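Local coordinates for citrate synthase (PDB 6ABX), which probably catalyses the condensation of oxaloacetate with acetyl-CoA to citrate and CoA, a step of the tricarboxylic acid cycle, at residues V46-L49 and L50-K54; I127-I130 and Q131-R135; A331-I334 and G335-H339. All coordinates share one frame; numbering follows the deposited sequence.

Contact 1. Residues V46-L49 and L50-K54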
ATOM      1  N   VAL A  46       4.119  21.292 -14.954  1.00 10.82           N
ATOM      2  CA  VAL A  46       4.411  19.858 -15.162  1.00 11.25           C
ATOM      3  C   VAL A  46       3.349  18.960 -14.523  1.00 11.12           C
ATOM      4  O   VAL A  46       3.071  17.896 -15.110  1.00 10.84           O
ATOM      5  CB  VAL A  46       5.846  19.488 -14.712  1.00 11.17           C
ATOM      6  CG1 VAL A  46       6.123  18.019 -14.973  1.00 12.10           C
ATOM      7  CG2 VAL A  46       6.881  20.325 -15.428  1.00 12.18           C
ATOM      8  N   ALA A  47       2.793  19.316 -13.361  1.00 11.14           N
ATOM      9  CA  ALA A  47       1.692  18.543 -12.758  1.00 10.93           C
ATOM     10  C   ALA A  47       0.497  18.536 -13.726  1.00 10.39           C
ATOM     11  O   ALA A  47      -0.089  17.474 -13.992  1.00 11.30           O
ATOM     12  CB  ALA A  47       1.285  19.103 -11.430  1.00 11.42           C
ATOM     13  N   TYR A  48       0.222  19.688 -14.354  1.00 10.01           N
ATOM     14  CA  TYR A  48      -0.841  19.754 -15.368  1.00 10.59           C
ATOM     15  C   TYR A  48      -0.528  18.780 -16.501  1.00 11.37           C
ATOM     16  O   TYR A  48      -1.448  18.061 -16.983  1.00 11.91           O
ATOM     17  CB  TYR A  48      -0.984  21.177 -15.914  1.00 11.12           C
ATOM     18  CG  TYR A  48      -2.197  21.403 -16.805  1.00 11.08           C
ATOM     19  CD1 TYR A  48      -2.225  20.922 -18.101  1.00 12.63           C
ATOM     20  CD2 TYR A  48      -3.315  22.034 -16.309  1.00 12.59           C
ATOM     21  CE1 TYR A  48      -3.337  21.081 -18.904  1.00 12.94           C
ATOM     22  CE2 TYR A  48      -4.414  22.266 -17.116  1.00 14.20           C
ATOM     23  CZ  TYR A  48      -4.445  21.723 -18.394  1.00 13.68           C
ATOM     24  OH  TYR A  48      -5.586  21.891 -19.141  1.00 15.93           O
ATOM     25  N   LEU A  49       0.693  18.865 -17.010  1.00 10.79           N
ATOM     26  CA  LEU A  49       1.118  18.010 -18.144  1.00 12.71           C
ATOM     27  C   LEU A  49       0.935  16.537 -17.798  1.00 13.61           C
ATOM     28  O   LEU A  49       0.355  15.743 -18.605  1.00 12.23           O
ATOM     29  CB  LEU A  49       2.563  18.311 -18.486  1.00 13.87           C
ATOM     30  CG  LEU A  49       3.203  17.429 -19.544  1.00 14.60           C
ATOM     31  CD1 LEU A  49       2.508  17.606 -20.895  1.00 14.77           C
ATOM     32  CD2 LEU A  49       4.653  17.761 -19.637  1.00 15.19           C
ATOM     33  N   LEU A  50       1.402  16.150 -16.601  1.00 12.43           N
ATOM     34  CA  LEU A  50       1.360  14.733 -16.262  1.00 12.36           C
ATOM     35  C   LEU A  50      -0.087  14.247 -16.134  1.00 12.53           C
ATOM     36  O   LEU A  50      -0.438  13.147 -16.638  1.00 12.49           O
ATOM     37  CB  LEU A  50       2.175  14.502 -14.972  1.00 12.89           C
ATOM     38  CG  LEU A  50       3.674  14.515 -15.185  1.00 13.01           C
ATOM     39  CD1 LEU A  50       4.441  14.548 -13.864  1.00 12.29           C
ATOM     40  CD2 LEU A  50       4.137  13.322 -16.025  1.00 14.51           C
ATOM     41  N   TRP A  51      -0.949  15.022 -15.488  1.00 11.90           N
ATOM     42  CA  TRP A  51      -2.340  14.591 -15.237  1.00 12.43           C
ATOM     43  C   TRP A  51      -3.209  14.687 -16.491  1.00 14.79           C
ATOM     44  O   TRP A  51      -3.984  13.786 -16.724  1.00 15.20           O
ATOM     45  CB  TRP A  51      -3.000  15.381 -14.112  1.00 13.05           C
ATOM     46  CG  TRP A  51      -2.600  14.901 -12.735  1.00 11.76           C
ATOM     47  CD1 TRP A  51      -2.421  13.619 -12.319  1.00 12.95           C
ATOM     48  CD2 TRP A  51      -2.382  15.727 -11.579  1.00 11.23           C
ATOM     49  NE1 TRP A  51      -2.070  13.577 -10.989  1.00 12.89           N
ATOM     50  CE2 TRP A  51      -2.050  14.852 -10.496  1.00 11.96           C
ATOM     51  CE3 TRP A  51      -2.468  17.103 -11.331  1.00 12.54           C
ATOM     52  CZ2 TRP A  51      -1.787  15.317  -9.222  1.00 11.34           C
ATOM     53  CZ3 TRP A  51      -2.203  17.556 -10.065  1.00 13.25           C
ATOM     54  CH2 TRP A  51      -1.861  16.669  -9.023  1.00 12.41           C
ATOM     55  N   TYR A  52      -3.031  15.740 -17.294  1.00 15.20           N
ATOM     56  CA  TYR A  52      -4.011  16.016 -18.402  1.00 16.73           C
ATOM     57  C   TYR A  52      -3.443  15.730 -19.783  1.00 18.31           C
ATOM     58  O   TYR A  52      -4.215  15.757 -20.748  1.00 19.88           O
ATOM     59  CB  TYR A  52      -4.495  17.460 -18.297  1.00 16.96           C
ATOM     60  CG  TYR A  52      -5.233  17.784 -17.027  1.00 16.46           C
ATOM     61  CD1 TYR A  52      -6.406  17.117 -16.698  1.00 18.60           C
ATOM     62  CD2 TYR A  52      -4.765  18.734 -16.119  1.00 15.48           C
ATOM     63  CE1 TYR A  52      -7.095  17.395 -15.534  1.00 19.72           C
ATOM     64  CE2 TYR A  52      -5.463  19.030 -14.958  1.00 19.02           C
ATOM     65  CZ  TYR A  52      -6.623  18.338 -14.655  1.00 18.82           C
ATOM     66  OH  TYR A  52      -7.318  18.597 -13.510  1.00 20.92           O
ATOM     67  N   GLY A  53      -2.142  15.513 -19.915  1.00 16.59           N
ATOM     68  CA  GLY A  53      -1.536  14.981 -21.105  1.00 16.70           C
ATOM     69  C   GLY A  53      -1.053  16.022 -22.105  1.00 17.28           C
ATOM     70  O   GLY A  53      -0.537  15.649 -23.132  1.00 18.74           O
ATOM     71  N   LYS A  54      -1.188  17.301 -21.768  1.00 15.85           N
ATOM     72  CA  LYS A  54      -0.782  18.363 -22.679  1.00 17.05           C
ATOM     73  C   LYS A  54      -0.316  19.564 -21.880  1.00 15.05           C
ATOM     74  O   LYS A  54      -0.702  19.735 -20.718  1.00 14.86           O
ATOM     75  CB  LYS A  54      -1.956  18.735 -23.589  1.00 20.67           C
ATOM     76  CG  LYS A  54      -3.120  19.419 -22.907  1.00 26.61           C
ATOM     77  CD  LYS A  54      -4.371  19.537 -23.783  1.00 32.33           C
ATOM     78  CE  LYS A  54      -5.537  20.308 -23.161  1.00 35.98           C
ATOM     79  NZ  LYS A  54      -5.508  20.382 -21.670  1.00 34.47           N
TER
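The ring of Tyr48 takes the edge of Tyr52 on one face: Tyr52 CD2 sits 3.5 Å above the ring plane, over its centre. This is an edge-to-face pair one helical turn apart, with centroids 4.7 Å apart and planes inclined at 55°. At the rim of the same Tyr48 ring, in its plane, lies the carbonyl oxygen of Lys54, 3.3 Å from Tyr48 CD1. Phe64, from helix 58-69, also meets Tyr48 edge to face. Trp51 CB in turn stands over one face of the Tyr52 ring, over its centre. The indole of Trp51 is approached obliquely by Ala47 O, while its CZ3 reaches Ala47 CB; its NE1 is hydrogen-bonded to Thr337 in helix 324-343.

Tyr48 can meet residues further along because its CG stands anti to the backbone N (chi1 -171°), which carries the ring toward the end of the helix. There Lys54 folds back so that its NZ makes a weak hydrogen bond to Tyr48 OH at 2.9 Å, and Glu60 adds only a long, weak ion pair to that ammonium. Beneath the Lys54 backbone, Leu49 CD1 packs 3.6 Å from Lys54 C, and Leu49 CA-H points at Lys54 O. Val46 and Leu50 lie side by side, CG1 to CD1.

Regular i to i+4 backbone bonds run up to Tyr52 N and Tyr48 O. The last, from Gly53 N to Leu49 O at 2.8 Å, is more bent, with 141° at the hydrogen. Gly53 then leaves the helix with positive phi, the glycine C-terminal turn that closes helix 43-52 in this largely helical citrate synthase fold.

Contact 2. Residues I127-I130 and Q131-R135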
ATOM      1  N   ILE A 127       4.223  18.144   5.811  1.00  9.28           N
ATOM      2  CA  ILE A 127       5.652  18.058   5.973  1.00  9.49           C
ATOM      3  C   ILE A 127       6.163  19.275   6.757  1.00  9.65           C
ATOM      4  O   ILE A 127       7.010  19.153   7.650  1.00  9.31           O
ATOM      5  CB  ILE A 127       6.359  17.963   4.612  1.00 10.79           C
ATOM      6  CG1 ILE A 127       6.012  16.625   3.949  1.00 10.37           C
ATOM      7  CG2 ILE A 127       7.865  18.123   4.769  1.00 11.94           C
ATOM      8  CD1 ILE A 127       6.521  16.520   2.533  1.00 10.96           C
ATOM      9  N   SER A 128       5.681  20.444   6.353  1.00 10.48           N
ATOM     10  CA  SER A 128       6.088  21.724   6.962  1.00 10.76           C
ATOM     11  C   SER A 128       5.732  21.754   8.471  1.00 12.58           C
ATOM     12  O   SER A 128       6.573  22.171   9.290  1.00 12.00           O
ATOM     13  CB  SER A 128       5.505  22.876   6.174  1.00 12.34           C
ATOM     14  OG  SER A 128       6.004  22.891   4.844  1.00 12.61           O
ATOM     15  N   LEU A 129       4.536  21.283   8.830  1.00 10.82           N
ATOM     16  CA  LEU A 129       4.129  21.210  10.237  1.00 12.57           C
ATOM     17  C   LEU A 129       4.980  20.214  11.018  1.00 12.70           C
ATOM     18  O   LEU A 129       5.408  20.530  12.133  1.00 12.90           O
ATOM     19  CB  LEU A 129       2.652  20.880  10.311  1.00 13.21           C
ATOM     20  CG  LEU A 129       2.068  20.772  11.713  1.00 14.24           C
ATOM     21  CD1 LEU A 129       2.321  22.042  12.510  1.00 14.84           C
ATOM     22  CD2 LEU A 129       0.583  20.493  11.560  1.00 14.21           C
ATOM     23  N   ILE A 130       5.389  19.089  10.400  1.00 11.04           N
ATOM     24  CA  ILE A 130       6.353  18.224  11.061  1.00 11.52           C
ATOM     25  C   ILE A 130       7.619  19.027  11.369  1.00 11.52           C
ATOM     26  O   ILE A 130       8.113  18.974  12.497  1.00 12.99           O
ATOM     27  CB  ILE A 130       6.680  16.952  10.247  1.00 10.79           C
ATOM     28  CG1 ILE A 130       5.477  16.048  10.059  1.00 11.67           C
ATOM     29  CG2 ILE A 130       7.876  16.219  10.900  1.00 11.80           C
ATOM     30  CD1 ILE A 130       5.691  14.919   9.065  1.00 12.44           C
ATOM     31  N   GLN A 131       8.183  19.697  10.352  1.00 11.35           N
ATOM     32  CA  GLN A 131       9.451  20.376  10.515  1.00 12.25           C
ATOM     33  C   GLN A 131       9.369  21.489  11.565  1.00 14.26           C
ATOM     34  O   GLN A 131      10.276  21.602  12.371  1.00 13.38           O
ATOM     35  CB  GLN A 131       9.918  20.975   9.196  1.00 13.23           C
ATOM     36  CG  GLN A 131      11.204  21.741   9.338  1.00 15.92           C
ATOM     37  CD  GLN A 131      12.322  20.769   9.496  1.00 20.27           C
ATOM     38  OE1 GLN A 131      12.836  20.197   8.502  1.00 23.48           O
ATOM     39  NE2 GLN A 131      12.646  20.516  10.762  1.00 23.16           N
ATOM     40  N   ARG A 132       8.337  22.325  11.488  1.00 12.45           N
ATOM     41  CA  ARG A 132       8.150  23.473  12.399  1.00 13.24           C
ATOM     42  C   ARG A 132       8.038  22.910  13.826  1.00 13.96           C
ATOM     43  O   ARG A 132       8.740  23.400  14.720  1.00 13.82           O
ATOM     44  CB  ARG A 132       6.862  24.236  12.085  1.00 13.48           C
ATOM     45  CG  ARG A 132       6.863  24.950  10.739  1.00 13.92           C
ATOM     46  CD  ARG A 132       7.728  26.181  10.675  1.00 15.00           C
ATOM     47  NE  ARG A 132       7.254  27.357  11.402  1.00 13.61           N
ATOM     48  CZ  ARG A 132       7.914  28.506  11.512  1.00 16.21           C
ATOM     49  NH1 ARG A 132       9.035  28.747  10.835  1.00 14.41           N
ATOM     50  NH2 ARG A 132       7.396  29.470  12.246  1.00 15.73           N
ATOM     51  N   THR A 133       7.260  21.839  13.980  1.00 12.65           N
ATOM     52  CA  THR A 133       6.995  21.271  15.339  1.00 13.67           C
ATOM     53  C   THR A 133       8.313  20.778  15.950  1.00 14.32           C
ATOM     54  O   THR A 133       8.604  20.994  17.140  1.00 14.93           O
ATOM     55  CB  THR A 133       5.915  20.193  15.285  1.00 12.60           C
ATOM     56  OG1 THR A 133       4.693  20.746  14.805  1.00 13.70           O
ATOM     57  CG2 THR A 133       5.699  19.570  16.639  1.00 12.28           C
ATOM     58  N   ARG A 134       9.141  20.115  15.143  1.00 15.02           N
ATOM     59  CA  ARG A 134      10.386  19.568  15.639  1.00 15.77           C
ATOM     60  C   ARG A 134      11.292  20.683  16.172  1.00 16.97           C
ATOM     61  O   ARG A 134      12.098  20.449  17.089  1.00 18.67           O
ATOM     62  CB  ARG A 134      11.126  18.779  14.567  1.00 16.35           C
ATOM     63  CG  ARG A 134      10.487  17.437  14.330  1.00 16.73           C
ATOM     64  CD  ARG A 134      11.225  16.866  13.184  1.00 19.49           C
ATOM     65  NE  ARG A 134      11.016  15.488  12.994  1.00 21.66           N
ATOM     66  CZ  ARG A 134      11.806  14.797  12.172  1.00 29.84           C
ATOM     67  NH1 ARG A 134      12.667  15.442  11.383  1.00 29.72           N
ATOM     68  NH2 ARG A 134      11.721  13.491  12.150  1.00 28.85           N
ATOM     69  N   ARG A 135      11.229  21.847  15.526  1.00 14.19           N
ATOM     70  CA  ARG A 135      12.043  23.023  15.898  1.00 15.39           C
ATOM     71  C   ARG A 135      11.371  23.912  16.932  1.00 15.71           C
ATOM     72  O   ARG A 135      11.797  25.079  17.114  1.00 15.92           O
ATOM     73  CB  ARG A 135      12.318  23.813  14.620  1.00 15.68           C
ATOM     74  CG  ARG A 135      13.266  23.052  13.699  1.00 16.61           C
ATOM     75  CD  ARG A 135      13.506  23.700  12.356  1.00 16.93           C
ATOM     76  NE  ARG A 135      14.539  22.972  11.606  1.00 17.85           N
ATOM     77  CZ  ARG A 135      14.773  23.127  10.296  1.00 19.81           C
ATOM     78  NH1 ARG A 135      13.982  23.912   9.565  1.00 19.17           N
ATOM     79  NH2 ARG A 135      15.707  22.372   9.711  1.00 20.12           N
TER
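Thr133 turns its hydroxyl back on Leu129, four residues earlier. With OG1 anti to its own carbonyl carbon (chi1 -61°), the side chain folds against the preceding turn and OG1 donates to Leu129 O at 2.8 Å. The hydroxyl comes from above the carbonyl plane, 36° out of it, whereas Thr133 N, 2.9 Å from the same Leu129 O, arrives from the opposite face. One carbonyl oxygen is thus gripped by two donors of a single residue, and donating to Leu129 O fixes the rotation of the hydroxyl. Leu129 CD1 lies close by, 3.5 Å from Thr133 OG1, the two side chains meeting at a slant; the leucine also packs on Val82 in helix 76-85.

Ile130 and Arg134 run side by side in the same direction. Arg134 is extended from CG to NE, and Ile130 CG2 is laid over one face of its guanidinium, 3.8 Å from Arg134 NE. The charged end continues past the isoleucine to salt bridges with Asp320 and Asp322, while NE bonds to Ala86 O.

Arg132 behaves differently. Bends at chi2 and chi3 curl its chain, and CG rests 3.1 Å from Ser128 O before the guanidinium turns away to Glu138 O and Ile156 O. Gln131, bent at chi2, sends its amide oxygen to Asp320 N. Ser128 OG bonds back to Pro124 O.

Backbone bonds continue the helix through Arg134 N and Ile130 O, 3.1 Å apart, and Arg135 is the first residue to depart from helical angles. The arrangement is that of a helix C-terminus, here the end of helix 112-134, where an intrahelical threonine hydroxyl bond sits among the arginines of the last turn, Arg132 before it and Arg134 after it, which tie the end to neighbouring loops and helix 148-157.

Contact 3. Residues A331-I334 and G335-H339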
ATOM      1  N   ALA A 331       6.296  15.062  -4.411  1.00  9.25           N
ATOM      2  CA  ALA A 331       6.363  15.220  -5.864  1.00  8.89           C
ATOM      3  C   ALA A 331       5.848  13.949  -6.566  1.00  9.74           C
ATOM      4  O   ALA A 331       5.072  14.021  -7.558  1.00  9.81           O
ATOM      5  CB  ALA A 331       7.819  15.463  -6.265  1.00  9.62           C
ATOM      6  N   ARG A 332       6.213  12.792  -6.019  1.00  9.60           N
ATOM      7  CA  ARG A 332       5.984  11.502  -6.763  1.00  9.99           C
ATOM      8  C   ARG A 332       4.497  11.128  -6.741  1.00 10.37           C
ATOM      9  O   ARG A 332       4.013  10.346  -7.588  1.00 10.97           O
ATOM     10  CB  ARG A 332       6.942  10.422  -6.226  1.00 10.76           C
ATOM     11  CG  ARG A 332       6.739   9.046  -6.847  1.00 10.63           C
ATOM     12  CD  ARG A 332       6.992   9.025  -8.338  1.00 10.89           C
ATOM     13  NE  ARG A 332       8.293   9.500  -8.672  1.00 11.61           N
ATOM     14  CZ  ARG A 332       9.432   8.776  -8.647  1.00 13.18           C
ATOM     15  NH1 ARG A 332       9.401   7.481  -8.277  1.00 13.94           N
ATOM     16  NH2 ARG A 332      10.576   9.383  -8.910  1.00 13.32           N
ATOM     17  N   VAL A 333       3.704  11.701  -5.813  1.00 10.62           N
ATOM     18  CA  VAL A 333       2.281  11.487  -5.771  1.00 10.53           C
ATOM     19  C   VAL A 333       1.624  11.873  -7.086  1.00 10.10           C
ATOM     20  O   VAL A 333       0.652  11.232  -7.518  1.00 11.29           O
ATOM     21  CB  VAL A 333       1.631  12.201  -4.590  1.00 10.79           C
ATOM     22  CG1 VAL A 333       1.721  13.706  -4.688  1.00 11.04           C
ATOM     23  CG2 VAL A 333       0.201  11.766  -4.407  1.00 11.42           C
ATOM     24  N   ILE A 334       2.203  12.831  -7.791  1.00  9.91           N
ATOM     25  CA  ILE A 334       1.654  13.219  -9.116  1.00 10.99           C
ATOM     26  C   ILE A 334       1.814  12.045 -10.092  1.00  9.89           C
ATOM     27  O   ILE A 334       0.891  11.624 -10.738  1.00  9.76           O
ATOM     28  CB  ILE A 334       2.324  14.505  -9.612  1.00 10.95           C
ATOM     29  CG1 ILE A 334       1.985  15.712  -8.734  1.00 10.80           C
ATOM     30  CG2 ILE A 334       1.933  14.780 -11.043  1.00 12.59           C
ATOM     31  CD1 ILE A 334       3.004  16.823  -8.793  1.00 11.33           C
ATOM     32  N   GLY A 335       3.023  11.499 -10.193  1.00  9.72           N
ATOM     33  CA  GLY A 335       3.247  10.321 -11.032  1.00 11.36           C
ATOM     34  C   GLY A 335       2.440   9.118 -10.597  1.00 12.07           C
ATOM     35  O   GLY A 335       1.865   8.441 -11.446  1.00 11.44           O
ATOM     36  N   TRP A 336       2.413   8.830  -9.295  1.00 11.04           N
ATOM     37  CA  TRP A 336       1.646   7.723  -8.818  1.00 11.24           C
ATOM     38  C   TRP A 336       0.206   7.779  -9.347  1.00 11.74           C
ATOM     39  O   TRP A 336      -0.390   6.802  -9.885  1.00 12.16           O
ATOM     40  CB  TRP A 336       1.589   7.645  -7.304  1.00 11.32           C
ATOM     41  CG  TRP A 336       2.877   7.258  -6.665  1.00 11.33           C
ATOM     42  CD1 TRP A 336       3.866   6.523  -7.203  1.00 12.02           C
ATOM     43  CD2 TRP A 336       3.231   7.494  -5.296  1.00 11.30           C
ATOM     44  NE1 TRP A 336       4.868   6.334  -6.289  1.00 11.71           N
ATOM     45  CE2 TRP A 336       4.487   6.880  -5.091  1.00 11.80           C
ATOM     46  CE3 TRP A 336       2.614   8.147  -4.227  1.00 12.00           C
ATOM     47  CZ2 TRP A 336       5.163   6.952  -3.879  1.00 10.51           C
ATOM     48  CZ3 TRP A 336       3.311   8.255  -3.035  1.00 12.37           C
ATOM     49  CH2 TRP A 336       4.588   7.717  -2.891  1.00 11.30           C
ATOM     50  N   THR A 337      -0.393   8.915  -9.091  1.00 10.92           N
ATOM     51  CA  THR A 337      -1.799   9.114  -9.423  1.00 10.91           C
ATOM     52  C   THR A 337      -2.047   9.170 -10.942  1.00 11.42           C
ATOM     53  O   THR A 337      -3.088   8.610 -11.408  1.00 10.84           O
ATOM     54  CB  THR A 337      -2.385  10.323  -8.695  1.00 11.54           C
ATOM     55  OG1 THR A 337      -1.652  11.521  -8.991  1.00 10.40           O
ATOM     56  CG2 THR A 337      -2.425  10.132  -7.192  1.00 10.80           C
ATOM     57  N   ALA A 338      -1.121   9.735 -11.717  1.00 11.00           N
ATOM     58  CA  ALA A 338      -1.214   9.716 -13.163  1.00 11.97           C
ATOM     59  C   ALA A 338      -1.149   8.279 -13.657  1.00 11.22           C
ATOM     60  O   ALA A 338      -1.905   7.894 -14.557  1.00 13.33           O
ATOM     61  CB  ALA A 338      -0.153  10.559 -13.820  1.00 11.61           C
ATOM     62  N   HIS A 339      -0.268   7.478 -13.064  1.00 12.27           N
ATOM     63  CA  HIS A 339      -0.139   6.076 -13.485  1.00 12.82           C
ATOM     64  C   HIS A 339      -1.409   5.287 -13.199  1.00 13.05           C
ATOM     65  O   HIS A 339      -1.750   4.392 -14.038  1.00 13.25           O
ATOM     66  CB  HIS A 339       1.091   5.406 -12.850  1.00 13.38           C
ATOM     67  CG  HIS A 339       2.314   5.649 -13.654  1.00 14.08           C
ATOM     68  ND1 HIS A 339       2.568   4.966 -14.865  1.00 15.77           N
ATOM     69  CD2 HIS A 339       3.315   6.536 -13.493  1.00 14.72           C
ATOM     70  CE1 HIS A 339       3.694   5.441 -15.381  1.00 16.36           C
ATOM     71  NE2 HIS A 339       4.203   6.381 -14.519  1.00 15.74           N
TER
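Arg332 lays its CG over the indole of Trp336, 3.7 Å from the centroid of the five-membered ring and 25° off the normal, a CH-pi contact. The methylene is offset toward the rim, nearest to Trp336 NE1 at 3.3 Å. Val333 N lies over the same face, and Trp336 CE3 approaches Val333 CA. Because the arginine chain bends at chi2 and chi3, it does not run flat along the indole but turns off it, and the guanidinium stands almost perpendicular to the ring, 89° between the planes. Its NE bonds to His176 O, and NH2 to a bound citrate anion, the product of the reaction. Trp336 NE1 bonds to Ser184 OG, so the indole packed against the arginine's aliphatic part is itself hydrogen-bonded.

These turns are buried and belong to helix 324-343 of the citrate synthase fold, and Arg332 is one of the oxaloacetate-binding residues, next to His179 and Asn182. The helix therefore presents a substrate-binding guanidinium whose stem rests on the tryptophan one turn later.

Trp336 N gives Arg332 O a nearly straight backbone bond, 2.8 Å long with 174° at the hydrogen. Thr337 holds OG1 between its own backbone N and carbonyl carbon, which brings the hydroxyl near two carbonyls of the preceding turn: Val333 O at 2.7 Å and Ile334 O at 3.1 Å. Its methyl, Thr337 CG2, meets Val333 CG2 at 4.2 Å, the two side chains crossing at a slant. Ile334 packs against Ala47, Leu50 and Trp51 of helix 43-52.

Overall arrangement
Contacts 1, 2 and 3 follow one another along the chain, on helices 43-52, 112-134 and 324-343. Contacts 1 and 3 are neighbours that touch side chain to side chain, with centres 11 Å apart. Contact 2 stands apart, its centre 30 Å from that of contact 1 and 24 Å from that of contact 3. Helix 112-134 nonetheless joins the three, since Trp51 packs on its early turns and Ile127 reaches helix 324-343. The oxaloacetate-binding arginine in contact 3 thus sits on a helix packed against both others.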